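Local structure of oxygen-independent coproporphyrinogen III oxidase (Escherichia coli, 1OLT) at residues C62-Y67 with V75-H80; D147-E152 with V182-D187; M169-F174 with T206-I211; K176-L181 with P215-E220. The protein catalyses the oxygen-independent oxidative decarboxylation of two propionate groups of coproporphyrinogen III to give protoporphyrinogen IX in heme biosynthesis, using a [4Fe-4S] cluster and S-adenosylmethionine. All coordinates share one frame; numbering follows the deposited sequence.

Contact 1. Residues C62-Y67 with V75-H80. With SF4 (iron/sulfur cluster), chain B.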
# COMPACT_ATOMS: atom_id res chain seq x y z
N CYS A 62 5.10 6.92 -16.05
CA CYS A 62 4.54 8.22 -15.70
C CYS A 62 4.86 9.25 -16.78
O CYS A 62 5.88 9.16 -17.46
CB CYS A 62 5.07 8.69 -14.35
SG CYS A 62 4.80 7.55 -12.99
N HIS A 63 4.01 10.27 -16.91
CA HIS A 63 4.20 11.33 -17.91
C HIS A 63 5.37 12.27 -17.56
O HIS A 63 6.08 12.74 -18.44
CB HIS A 63 2.91 12.18 -18.05
CG HIS A 63 1.76 11.39 -18.57
ND1 HIS A 63 1.83 10.65 -19.73
CD2 HIS A 63 0.48 11.31 -18.16
CE1 HIS A 63 0.66 10.08 -19.98
NE2 HIS A 63 -0.17 10.45 -19.03
N LYS A 64 5.57 12.50 -16.25
CA LYS A 64 6.39 13.60 -15.77
C LYS A 64 7.09 13.27 -14.41
O LYS A 64 6.54 12.50 -13.62
CB LYS A 64 5.49 14.84 -15.64
CG LYS A 64 6.29 16.14 -15.52
CD LYS A 64 5.42 17.42 -15.35
CE LYS A 64 4.44 17.71 -16.57
NZ LYS A 64 3.63 18.99 -16.26
N LEU A 65 8.24 13.81 -14.15
CA LEU A 65 9.05 13.41 -12.99
C LEU A 65 8.69 14.23 -11.73
O LEU A 65 9.04 15.35 -11.63
CB LEU A 65 10.53 13.59 -13.27
CG LEU A 65 11.53 13.27 -12.17
CD1 LEU A 65 11.42 11.79 -11.80
CD2 LEU A 65 12.87 13.60 -12.66
N CYS A 66 7.92 13.62 -10.81
CA CYS A 66 7.68 14.22 -9.53
C CYS A 66 8.99 14.10 -8.74
O CYS A 66 9.47 12.98 -8.54
CB CYS A 66 6.57 13.48 -8.79
SG CYS A 66 4.95 13.46 -9.65
N TYR A 67 9.51 15.21 -8.23
CA TYR A 67 10.81 15.20 -7.56
C TYR A 67 10.83 14.49 -6.19
O TYR A 67 11.90 14.04 -5.81
CB TYR A 67 11.34 16.60 -7.37
CG TYR A 67 11.58 17.40 -8.66
CD1 TYR A 67 11.70 16.79 -9.89
CD2 TYR A 67 11.63 18.80 -8.60
CE1 TYR A 67 11.87 17.56 -11.08
CE2 TYR A 67 11.85 19.59 -9.77
CZ TYR A 67 11.96 18.95 -11.01
OH TYR A 67 12.14 19.69 -12.19
N VAL A 75 9.59 7.48 -16.01
CA VAL A 75 9.03 8.65 -16.59
C VAL A 75 9.43 8.62 -18.08
O VAL A 75 10.58 8.50 -18.39
CB VAL A 75 9.63 9.94 -15.96
CG1 VAL A 75 9.16 11.18 -16.74
CG2 VAL A 75 9.21 10.07 -14.51
N THR A 76 8.46 8.71 -18.97
CA THR A 76 8.74 8.71 -20.38
C THR A 76 7.59 9.31 -21.16
O THR A 76 6.44 9.14 -20.84
CB THR A 76 9.08 7.31 -20.89
OG1 THR A 76 9.30 7.32 -22.31
CG2 THR A 76 7.91 6.38 -20.73
N ARG A 77 7.96 10.03 -22.21
CA ARG A 77 7.01 10.52 -23.17
C ARG A 77 6.83 9.57 -24.37
O ARG A 77 6.02 9.83 -25.26
CB ARG A 77 7.47 11.91 -23.64
CG ARG A 77 7.36 13.02 -22.52
CD ARG A 77 5.93 13.07 -21.93
NE ARG A 77 5.68 14.29 -21.20
CZ ARG A 77 4.47 14.61 -20.76
NH1 ARG A 77 3.43 13.86 -21.08
NH2 ARG A 77 4.28 15.70 -20.05
N GLN A 78 7.64 8.51 -24.42
CA GLN A 78 7.54 7.51 -25.49
C GLN A 78 6.39 6.56 -25.19
O GLN A 78 6.58 5.52 -24.63
CB GLN A 78 8.85 6.77 -25.63
CG GLN A 78 9.95 7.67 -26.05
CD GLN A 78 11.19 6.89 -26.46
OE1 GLN A 78 11.25 6.33 -27.56
NE2 GLN A 78 12.12 6.79 -25.56
N GLN A 79 5.19 7.00 -25.52
CA GLN A 79 3.97 6.32 -25.12
C GLN A 79 3.85 4.88 -25.66
O GLN A 79 3.22 4.03 -24.99
CB GLN A 79 2.71 7.12 -25.51
CG GLN A 79 1.50 7.02 -24.41
CD GLN A 79 0.62 5.74 -24.56
OE1 GLN A 79 0.64 5.13 -25.66
NE2 GLN A 79 -0.17 5.31 -23.43
N HIS A 80 4.46 4.63 -26.83
CA HIS A 80 4.57 3.31 -27.38
C HIS A 80 5.22 2.27 -26.44
O HIS A 80 5.03 1.07 -26.64
CB HIS A 80 5.35 3.31 -28.66
CG HIS A 80 6.81 3.35 -28.47
ND1 HIS A 80 7.54 4.52 -28.60
CD2 HIS A 80 7.71 2.37 -28.20
CE1 HIS A 80 8.82 4.27 -28.37
NE2 HIS A 80 8.96 2.97 -28.11
FE1 SF4 B . 4.70 8.96 -11.15
FE2 SF4 B . 5.51 9.04 -8.62
FE3 SF4 B . 3.06 9.24 -9.31
FE4 SF4 B . 4.58 11.00 -9.75
S1 SF4 B . 4.03 10.38 -7.61
S2 SF4 B . 3.04 10.45 -11.25
S3 SF4 B . 6.35 10.07 -10.40
S4 SF4 B . 4.35 7.52 -9.52
O HOH W 1 3.02 11.19 -22.72

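Contact 2. Residues D147-E152 with V182-D187. With SAM (S-adenosylmethionine), chain C; SF4 (iron/sulfur cluster), chain B.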
# COMPACT_ATOMS: atom_id res chain seq x y z
N ASP A 147 -3.41 9.46 -11.71
CA ASP A 147 -2.76 10.78 -11.64
C ASP A 147 -3.74 11.80 -12.27
O ASP A 147 -4.15 11.64 -13.43
CB ASP A 147 -1.48 10.69 -12.46
CG ASP A 147 -0.75 12.02 -12.62
OD1 ASP A 147 -0.93 12.95 -11.81
OD2 ASP A 147 0.10 12.16 -13.54
N PRO A 148 -4.14 12.85 -11.55
CA PRO A 148 -5.15 13.78 -12.08
C PRO A 148 -4.53 14.89 -13.01
O PRO A 148 -4.78 16.14 -12.80
CB PRO A 148 -5.70 14.40 -10.83
CG PRO A 148 -4.40 14.52 -9.94
CD PRO A 148 -3.71 13.20 -10.20
N ARG A 149 -3.68 14.47 -13.92
CA ARG A 149 -3.03 15.32 -14.91
C ARG A 149 -3.04 14.56 -16.22
O ARG A 149 -3.04 13.34 -16.21
CB ARG A 149 -1.60 15.60 -14.53
CG ARG A 149 -1.45 16.49 -13.37
CD ARG A 149 0.01 16.63 -12.93
NE ARG A 149 0.53 15.37 -12.37
CZ ARG A 149 1.80 15.07 -12.22
NH1 ARG A 149 2.74 15.95 -12.53
NH2 ARG A 149 2.14 13.89 -11.69
N GLU A 150 -3.12 15.29 -17.32
CA GLU A 150 -3.09 14.69 -18.69
C GLU A 150 -4.07 13.51 -18.82
O GLU A 150 -3.76 12.38 -19.29
CB GLU A 150 -1.64 14.34 -19.03
CG GLU A 150 -0.75 15.58 -19.02
CD GLU A 150 0.70 15.29 -19.45
OE1 GLU A 150 0.87 14.45 -20.33
OE2 GLU A 150 1.68 15.84 -18.85
N ILE A 151 -5.27 13.75 -18.36
CA ILE A 151 -6.30 12.73 -18.43
C ILE A 151 -7.62 13.44 -18.67
O ILE A 151 -7.82 14.50 -18.17
CB ILE A 151 -6.31 11.84 -17.12
CG1 ILE A 151 -7.15 10.61 -17.27
CG2 ILE A 151 -6.75 12.59 -15.87
CD1 ILE A 151 -7.13 9.74 -16.04
N GLU A 152 -8.52 12.81 -19.41
CA GLU A 152 -9.84 13.39 -19.65
C GLU A 152 -10.83 12.72 -18.67
O GLU A 152 -10.65 11.57 -18.26
CB GLU A 152 -10.27 13.14 -21.10
CG GLU A 152 -9.50 13.99 -22.11
CD GLU A 152 -9.34 15.41 -21.65
OE1 GLU A 152 -10.37 16.09 -21.51
OE2 GLU A 152 -8.17 15.83 -21.39
N VAL A 182 8.29 20.60 -6.41
CA VAL A 182 8.38 19.18 -6.63
C VAL A 182 7.93 18.79 -8.02
O VAL A 182 7.82 17.59 -8.31
CB VAL A 182 7.62 18.35 -5.56
CG1 VAL A 182 8.09 18.67 -4.17
CG2 VAL A 182 6.07 18.54 -5.63
N ASN A 183 7.74 19.77 -8.92
CA ASN A 183 7.35 19.49 -10.29
C ASN A 183 6.07 18.73 -10.42
O ASN A 183 5.97 17.80 -11.23
CB ASN A 183 8.49 18.75 -11.06
CG ASN A 183 8.32 18.80 -12.55
OD1 ASN A 183 7.68 19.77 -13.10
ND2 ASN A 183 8.88 17.76 -13.27
N ARG A 184 5.06 19.12 -9.61
CA ARG A 184 3.76 18.50 -9.67
C ARG A 184 2.64 19.56 -9.75
O ARG A 184 1.64 19.51 -9.04
CB ARG A 184 3.48 17.53 -8.53
CG ARG A 184 2.33 16.51 -8.95
CD ARG A 184 1.87 15.84 -7.85
NE ARG A 184 0.69 15.06 -8.11
CZ ARG A 184 0.63 13.74 -8.27
NH1 ARG A 184 1.73 12.99 -8.34
NH2 ARG A 184 -0.57 13.19 -8.38
N GLU A 185 2.83 20.52 -10.64
CA GLU A 185 1.82 21.50 -10.94
C GLU A 185 0.58 20.73 -11.43
O GLU A 185 0.66 19.89 -12.30
CB GLU A 185 2.29 22.43 -12.04
CG GLU A 185 1.21 23.37 -12.55
CD GLU A 185 0.85 24.39 -11.53
OE1 GLU A 185 1.79 24.77 -10.77
OE2 GLU A 185 -0.37 24.83 -11.52
N GLN A 186 -0.56 21.07 -10.87
CA GLN A 186 -1.83 20.44 -11.19
C GLN A 186 -2.98 21.43 -10.97
O GLN A 186 -2.89 22.47 -10.19
CB GLN A 186 -1.98 19.08 -10.39
CG GLN A 186 -1.88 19.20 -9.08
CD GLN A 186 -1.64 17.90 -8.28
OE1 GLN A 186 -1.55 16.77 -8.79
NE2 GLN A 186 -1.60 18.10 -6.97
N ASP A 187 -4.03 21.18 -11.72
CA ASP A 187 -5.13 22.14 -11.74
C ASP A 187 -6.15 21.73 -10.67
O ASP A 187 -6.74 20.70 -10.78
CB ASP A 187 -5.75 22.12 -13.13
CG ASP A 187 -6.81 23.16 -13.31
OD1 ASP A 187 -7.76 23.27 -12.49
OD2 ASP A 187 -6.77 23.91 -14.26
N SAM C . 1.08 7.86 -10.15
CA SAM C . -0.14 8.35 -9.53
C SAM C . -0.02 9.74 -8.91
O SAM C . 1.15 10.20 -8.63
OXT SAM C . -1.07 10.34 -8.79
CB SAM C . -0.48 7.34 -8.42
CG SAM C . 0.09 7.46 -7.04
SD SAM C . 1.81 7.08 -6.87
CE SAM C . 2.01 5.45 -7.59
C5' SAM C . 1.86 6.40 -5.12
C4' SAM C . 1.99 7.40 -3.91
O4' SAM C . 3.22 7.30 -3.21
C3' SAM C . 1.95 8.85 -4.31
O3' SAM C . 0.65 9.31 -4.70
C2' SAM C . 2.59 9.57 -3.11
O2' SAM C . 1.59 10.02 -2.20
C1' SAM C . 3.40 8.48 -2.45
N9 SAM C . 4.82 8.76 -2.41
C8 SAM C . 5.67 8.65 -3.49
N7 SAM C . 6.90 8.95 -3.10
C5 SAM C . 6.86 9.22 -1.75
C6 SAM C . 7.84 9.57 -0.81
N6 SAM C . 9.13 9.70 -1.12
N1 SAM C . 7.45 9.78 0.48
C2 SAM C . 6.10 9.65 0.84
N3 SAM C . 5.15 9.30 -0.06
C4 SAM C . 5.54 9.10 -1.34
FE1 SF4 B . 4.70 8.96 -11.15
FE2 SF4 B . 5.51 9.04 -8.62
FE3 SF4 B . 3.06 9.24 -9.31
FE4 SF4 B . 4.58 11.00 -9.75
S1 SF4 B . 4.03 10.38 -7.61
S2 SF4 B . 3.04 10.45 -11.25
S3 SF4 B . 6.35 10.07 -10.40
S4 SF4 B . 4.35 7.52 -9.52
O HOH W 2 -4.39 18.87 -13.33
O HOH W 3 5.52 15.34 -12.31
O HOH W 4 2.79 18.79 -13.48

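Contact 3. Residues M169-F174 with T206-I211. With SAM (S-adenosylmethionine), chain C.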
# COMPACT_ATOMS: atom_id res chain seq x y z
N MET A 169 -6.33 8.50 -5.97
CA MET A 169 -5.84 9.60 -6.75
C MET A 169 -4.78 10.32 -5.96
O MET A 169 -4.99 10.71 -4.81
CB MET A 169 -7.01 10.53 -7.07
CG MET A 169 -6.68 11.83 -7.77
SD MET A 169 -8.15 12.91 -8.03
CE MET A 169 -9.25 11.67 -8.77
N GLY A 170 -3.63 10.51 -6.58
CA GLY A 170 -2.57 11.29 -5.97
C GLY A 170 -2.89 12.77 -6.01
O GLY A 170 -3.21 13.30 -7.05
N VAL A 171 -2.75 13.44 -4.89
CA VAL A 171 -2.84 14.92 -4.83
C VAL A 171 -1.54 15.55 -4.30
O VAL A 171 -0.99 16.49 -4.88
CB VAL A 171 -4.09 15.34 -4.01
CG1 VAL A 171 -4.11 16.82 -3.68
CG2 VAL A 171 -5.41 14.92 -4.76
N GLN A 172 -1.02 14.97 -3.23
CA GLN A 172 0.19 15.36 -2.56
C GLN A 172 0.05 16.64 -1.76
O GLN A 172 0.20 16.61 -0.52
CB GLN A 172 1.43 15.37 -3.50
CG GLN A 172 1.36 14.37 -4.65
CD GLN A 172 1.09 12.94 -4.27
OE1 GLN A 172 0.99 12.10 -5.14
NE2 GLN A 172 1.01 12.65 -3.01
N ASP A 173 -0.24 17.74 -2.43
CA ASP A 173 -0.56 19.01 -1.79
C ASP A 173 -1.26 19.89 -2.84
O ASP A 173 -0.92 19.77 -4.05
CB ASP A 173 0.74 19.66 -1.32
CG ASP A 173 0.54 20.76 -0.27
OD1 ASP A 173 -0.59 21.30 -0.14
OD2 ASP A 173 1.47 21.16 0.48
N PHE A 174 -2.20 20.73 -2.40
CA PHE A 174 -2.79 21.78 -3.20
C PHE A 174 -1.99 23.09 -3.25
O PHE A 174 -2.20 23.94 -4.14
CB PHE A 174 -4.20 22.16 -2.66
CG PHE A 174 -5.25 21.18 -3.03
CD1 PHE A 174 -5.45 20.86 -4.35
CD2 PHE A 174 -6.04 20.56 -2.06
CE1 PHE A 174 -6.48 19.93 -4.75
CE2 PHE A 174 -7.06 19.60 -2.44
CZ PHE A 174 -7.28 19.30 -3.78
N THR A 206 -13.29 6.02 -2.57
CA THR A 206 -12.24 6.82 -3.22
C THR A 206 -11.21 7.39 -2.24
O THR A 206 -11.56 8.09 -1.28
CB THR A 206 -12.88 7.95 -3.99
OG1 THR A 206 -13.63 7.38 -5.06
CG2 THR A 206 -11.88 8.76 -4.68
N ASN A 207 -9.94 7.12 -2.52
CA ASN A 207 -8.81 7.55 -1.72
C ASN A 207 -8.10 8.68 -2.39
O ASN A 207 -7.95 8.69 -3.65
CB ASN A 207 -7.86 6.36 -1.50
CG ASN A 207 -6.61 6.77 -0.77
OD1 ASN A 207 -5.52 6.97 -1.37
ND2 ASN A 207 -6.74 7.00 0.48
N ILE A 208 -7.67 9.67 -1.61
CA ILE A 208 -6.61 10.56 -2.05
C ILE A 208 -5.31 10.45 -1.23
O ILE A 208 -5.34 10.30 0.05
CB ILE A 208 -7.04 11.98 -2.12
CG1 ILE A 208 -7.22 12.59 -0.81
CG2 ILE A 208 -8.34 12.19 -2.92
CD1 ILE A 208 -7.05 14.02 -0.90
N ASP A 209 -4.16 10.54 -1.91
CA ASP A 209 -2.86 10.61 -1.28
C ASP A 209 -2.42 12.05 -1.07
O ASP A 209 -2.55 12.90 -1.98
CB ASP A 209 -1.78 9.95 -2.12
CG ASP A 209 -2.02 8.50 -2.41
OD1 ASP A 209 -2.71 7.78 -1.65
OD2 ASP A 209 -1.46 7.97 -3.42
N LEU A 210 -1.95 12.33 0.15
CA LEU A 210 -1.32 13.54 0.52
C LEU A 210 0.07 13.19 1.09
O LEU A 210 0.27 12.08 1.60
CB LEU A 210 -2.11 14.34 1.54
CG LEU A 210 -3.51 14.78 1.13
CD1 LEU A 210 -4.28 15.38 2.36
CD2 LEU A 210 -3.37 15.77 0.04
N ILE A 211 1.01 14.12 0.98
CA ILE A 211 2.32 13.99 1.63
C ILE A 211 2.63 15.20 2.48
O ILE A 211 2.47 16.36 2.04
CB ILE A 211 3.45 13.78 0.62
CG1 ILE A 211 3.16 12.64 -0.34
CG2 ILE A 211 4.78 13.61 1.32
CD1 ILE A 211 4.19 12.59 -1.53
N SAM C . 1.08 7.86 -10.15
CA SAM C . -0.14 8.35 -9.53
C SAM C . -0.02 9.74 -8.91
O SAM C . 1.15 10.20 -8.63
OXT SAM C . -1.07 10.34 -8.79
CB SAM C . -0.48 7.34 -8.42
CG SAM C . 0.09 7.46 -7.04
SD SAM C . 1.81 7.08 -6.87
CE SAM C . 2.01 5.45 -7.59
C5' SAM C . 1.86 6.40 -5.12
C4' SAM C . 1.99 7.40 -3.91
O4' SAM C . 3.22 7.30 -3.21
C3' SAM C . 1.95 8.85 -4.31
O3' SAM C . 0.65 9.31 -4.70
C2' SAM C . 2.59 9.57 -3.11
O2' SAM C . 1.59 10.02 -2.20
C1' SAM C . 3.40 8.48 -2.45
N9 SAM C . 4.82 8.76 -2.41
C8 SAM C . 5.67 8.65 -3.49
N7 SAM C . 6.90 8.95 -3.10
C5 SAM C . 6.86 9.22 -1.75
C6 SAM C . 7.84 9.57 -0.81
N6 SAM C . 9.13 9.70 -1.12
N1 SAM C . 7.45 9.78 0.48
C2 SAM C . 6.10 9.65 0.84
N3 SAM C . 5.15 9.30 -0.06
C4 SAM C . 5.54 9.10 -1.34

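Contact 4. Residues K176-L181 with P215-E220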
# COMPACT_ATOMS: atom_id res chain seq x y z
N LYS A 176 0.47 25.74 -4.21
CA LYS A 176 1.10 25.98 -5.50
C LYS A 176 2.64 26.10 -5.46
O LYS A 176 3.30 25.67 -6.36
CB LYS A 176 0.48 27.27 -6.14
CG LYS A 176 -1.09 27.15 -6.35
CD LYS A 176 -1.47 25.84 -7.17
CE LYS A 176 -1.13 25.87 -8.63
NZ LYS A 176 -1.61 24.62 -9.25
N GLU A 177 3.19 26.71 -4.42
CA GLU A 177 4.65 26.77 -4.25
C GLU A 177 5.23 25.38 -4.05
O GLU A 177 6.22 25.03 -4.65
CB GLU A 177 5.02 27.70 -3.08
CG GLU A 177 6.48 27.70 -2.79
CD GLU A 177 6.86 28.65 -1.65
OE1 GLU A 177 6.12 28.81 -0.67
OE2 GLU A 177 7.95 29.21 -1.73
N VAL A 178 4.60 24.58 -3.21
CA VAL A 178 5.03 23.22 -2.98
C VAL A 178 5.01 22.42 -4.31
O VAL A 178 5.99 21.71 -4.66
CB VAL A 178 4.17 22.53 -1.92
CG1 VAL A 178 4.55 21.09 -1.80
CG2 VAL A 178 4.32 23.27 -0.57
N GLN A 179 3.92 22.55 -5.06
CA GLN A 179 3.77 21.88 -6.38
C GLN A 179 4.92 22.27 -7.31
O GLN A 179 5.51 21.40 -7.96
CB GLN A 179 2.44 22.20 -7.05
CG GLN A 179 1.25 21.59 -6.32
CD GLN A 179 -0.07 21.88 -7.01
OE1 GLN A 179 -0.11 22.50 -8.08
NE2 GLN A 179 -1.16 21.35 -6.42
N ARG A 180 5.24 23.55 -7.35
CA ARG A 180 6.29 24.01 -8.23
C ARG A 180 7.63 23.42 -7.82
O ARG A 180 8.39 22.95 -8.69
CB ARG A 180 6.35 25.50 -8.23
CG ARG A 180 7.44 26.12 -9.05
CD ARG A 180 7.10 27.56 -9.34
NE ARG A 180 5.99 27.63 -10.34
CZ ARG A 180 5.71 28.69 -11.03
NH1 ARG A 180 6.47 29.86 -10.93
NH2 ARG A 180 4.70 28.60 -11.84
N LEU A 181 7.92 23.42 -6.52
CA LEU A 181 9.19 22.85 -6.00
C LEU A 181 9.37 21.34 -6.20
O LEU A 181 10.49 20.85 -6.21
CB LEU A 181 9.38 23.19 -4.53
CG LEU A 181 9.53 24.67 -4.29
CD1 LEU A 181 9.40 24.90 -2.81
CD2 LEU A 181 10.88 25.29 -4.80
N PRO A 215 9.01 20.21 0.61
CA PRO A 215 9.63 21.52 0.71
C PRO A 215 8.65 22.62 0.81
O PRO A 215 7.66 22.69 0.14
CB PRO A 215 10.46 21.63 -0.58
CG PRO A 215 9.93 20.63 -1.46
CD PRO A 215 9.44 19.48 -0.61
N LYS A 216 8.95 23.51 1.72
CA LYS A 216 8.18 24.71 2.03
C LYS A 216 6.84 24.48 2.72
O LYS A 216 6.15 25.43 3.01
CB LYS A 216 8.01 25.65 0.81
CG LYS A 216 9.33 26.19 0.24
CD LYS A 216 9.99 27.14 1.26
CE LYS A 216 11.01 28.09 0.60
NZ LYS A 216 11.34 29.16 1.59
N GLN A 217 6.47 23.24 3.07
CA GLN A 217 5.23 23.03 3.86
C GLN A 217 5.45 23.46 5.29
O GLN A 217 6.52 23.21 5.85
CB GLN A 217 4.84 21.56 3.89
CG GLN A 217 4.30 21.07 2.56
CD GLN A 217 3.90 19.59 2.65
OE1 GLN A 217 4.49 18.82 3.48
NE2 GLN A 217 2.94 19.18 1.85
N THR A 218 4.47 24.08 5.88
CA THR A 218 4.47 24.39 7.32
C THR A 218 3.13 23.97 7.94
O THR A 218 2.24 23.63 7.21
CB THR A 218 4.58 25.91 7.52
OG1 THR A 218 3.46 26.48 6.88
CG2 THR A 218 5.85 26.59 6.80
N PRO A 219 2.99 23.97 9.27
CA PRO A 219 1.67 23.76 9.90
C PRO A 219 0.56 24.59 9.27
O PRO A 219 -0.52 24.04 8.95
CB PRO A 219 1.95 24.07 11.40
CG PRO A 219 3.37 23.62 11.58
CD PRO A 219 4.07 23.98 10.25
N GLU A 220 0.85 25.87 9.04
CA GLU A 220 -0.15 26.79 8.54
C GLU A 220 -0.50 26.53 7.03
O GLU A 220 -1.69 26.59 6.64
CB GLU A 220 0.26 28.25 8.89
CG GLU A 220 0.16 28.63 10.42
CD GLU A 220 1.30 28.11 11.39
OE1 GLU A 220 2.51 27.99 11.00
OE2 GLU A 220 0.98 27.81 12.61

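Contact 1. Residues C62-Y67 with V75-H80
A parallel bridge of one residue pair, Cys-62 with Val-75, makes this a loop-closing contact near the protein surface: the chain leaves strand 53-62, passes round the cluster and returns through the short strand 74-75 to pair with that strand's last residue, Cys-62. Thr-76 N donates to Cys-62 O over 3.0 Å, nearly in line with the carbonyl bond, while Val-75 CA brings its hydrogen to within a weaker C-H...O contact of the same oxygen. The methyls of Val-75 pack against the bend. CG2 lies 3.7 Å from Leu-65 CA, and the two side chains cross at about a right angle, whereas CG1 rests on the backbone of Lys-64. What the bridge closes is the CX3CX2C loop of radical SAM enzymes, with Cys-69 as its third cysteine. Cys-62 SG, anti to its carbonyl carbon (chi1 -56°), binds iron FE1 of the cluster at 2.3 Å, and Cys-66 SG binds iron FE4 at 2.5 Å. The chain of Arg-77 bends at chi2, and one face of its guanidinium lies over His-63 O. NE is 3.2 Å from that oxygen, yet its N-H points elsewhere and no hydrogen bond forms. A water in the guanidinium plane accepts from Arg-77 NH1 and reaches His-63 ND1 at 3.3 Å. The main polar partner of Arg-77 is Glu-150, through a salt bridge, and the His-63 ring meets that of Tyr-117.

Contact 2. Residues D147-E152 with V182-D187
Asn-183 meets Arg-149 through a water that accepts from Arg-149 NH1 and donates to Asn-183 O, within the active site of a radical SAM partial beta/alpha barrel. Asn-183, with positive phi, ends helix 176-182 in a Schellman motif. Next comes Arg-184, whose CG, anti to the backbone N (chi1 -158°), lies over the centre of the Arg-149 guanidinium; the chain then runs extended to NE. The two guanidinium groups stack with centres 4.3 Å apart and planes at 30°. Their like charges are close, Arg-149 NH2 to Arg-184 NH1 being 3.5 Å, and Asp-147 probably offsets them: its OD1 takes both NE and NH2 of Arg-149 side-on, NE on the syn lone pair, and lies over a face of Arg-184, 3.5 Å from NH2, as a charge contact without a directed N-H. At its edge, Arg-184 holds the SAM carboxylate with nearly straight bonds, NH1 to O and NH2 to OXT, both 2.9 Å. An alanine in place of Arg-149 would probably leave Asp-147 OD1 without these two N-H donors and open a gap over Arg-184 CG. Glu-185 offers its carbonyl O, 3.4 Å from Arg-149 CD, and sends its carboxylate to Lys-176. Gln-186 puts CG between its backbone N and carbonyl carbon (chi1 57°); OE1 takes Arg-184 NE at 2.9 Å from above the amide plane, while NE2 goes to Val-171 O. Last, Asp-187 N donates to a water that in turn donates to Pro-148 O over 2.8 Å.

Contact 3. Residues M169-F174 with T206-I211
Gln-172 bends back over Ile-211: its first torsion (chi1 -29°) is far from a staggered value, and a second turn (chi2 -54°) carries CD round, with NE2 ending 3.4 Å from Ile-211 CG1. From there NE2 donates to SAM O2' over 2.8 Å. Asp-209 CG stands anti to its carbonyl carbon (chi1 -59°) on the ligand face, and SAM O3' lies 2.8 Å from Asp-209 OD2 and equally near Gln-172 OE1, two acceptors for its one proton. A leucine in place of Gln-172 would probably leave SAM O2' without this donor and O3' without one of its two possible acceptors. The backbones belong to neighbouring parallel strands, 166-172 and 207-212, of the radical SAM barrel, and a beta bulge breaks their register: Asp-209 O accepts from both Val-171 N and Gln-172 N, so pairing shifts by one residue and Gln-172 O takes Ile-211 N. Gly-170 CA packs 3.3 Å from SAM OXT, and a CB would collide with that oxygen. Met-169 and Ile-208 face the other way, against helix 188-200. Val-171 CG1 lies alongside Leu-210 CD2 at 3.9 Å and also sits over the centre of the Phe-174 ring, while Leu-210 packs on helix 219-232.

Contact 4. Residues K176-L181 with P215-E220
The carboxylate of Glu-177 has the aliphatic start of Lys-216 over one of its faces, with CB and CG of the lysine each 4.0 Å from Glu-177 CD. The chain of Lys-216 bends at chi2, and its CE lies over the same face, nearest to Glu-177 OE2. The amide of Gln-217, in contrast, turns its polar end from the helix: NE2 serves Asp-173 OD2 and Ile-211 O, and only the methylene CG meets the first segment, 3.8 Å from Val-178 CG2 with the side chains crossing at about a right angle. The pyrrolidine ring of Pro-215 presents its corner CG to Leu-181 CB. These groups join one flank of helix 176-182, which follows strand 166-172, to the loop that leads from strand 207-212 into helix 219-232 of the barrel, where Thr-218 is the N-cap. Val-178 CG2 also presses on the loop backbone, 3.5 Å from Pro-215 O. Leu-181 CD1 comes to 3.3 Å from Lys-216 CG, tighter than usual carbon packing. No hydrogen bond or salt bridge links the two segments. With Glu-177 OE2 and Lys-216 NZ 4.7 Å apart, their opposite charges would attract only diffusely, so the join rests mainly on methyl and methylene packing, while the directed polar bonds of Gln-217 tie the loop to the strand ends instead.

Overall arrangement
All four contacts fall within the radical SAM core; contacts 1 to 3 build one cofactor site from strands and the loops at their ends, and contact 4 packs behind it. Contact 1 comes first and closes before the others open; contacts 2, 3 and 4 have alternating segments. Contacts 1 and 2, with centres 12 Å apart, both touch the cluster and are joined by a probable hydrogen bond from Asn-183 ND2 to Leu-65 O. Contacts 2 and 3, 11 Å apart, share the same SAM. Contact 4 lies 14 Å from contact 3, to which Asp-173 O and Gln-179 NE2 link it. Each ligand-binding strand of contact 3 is thus followed in the chain by a helix or loop that packs against its neighbour's.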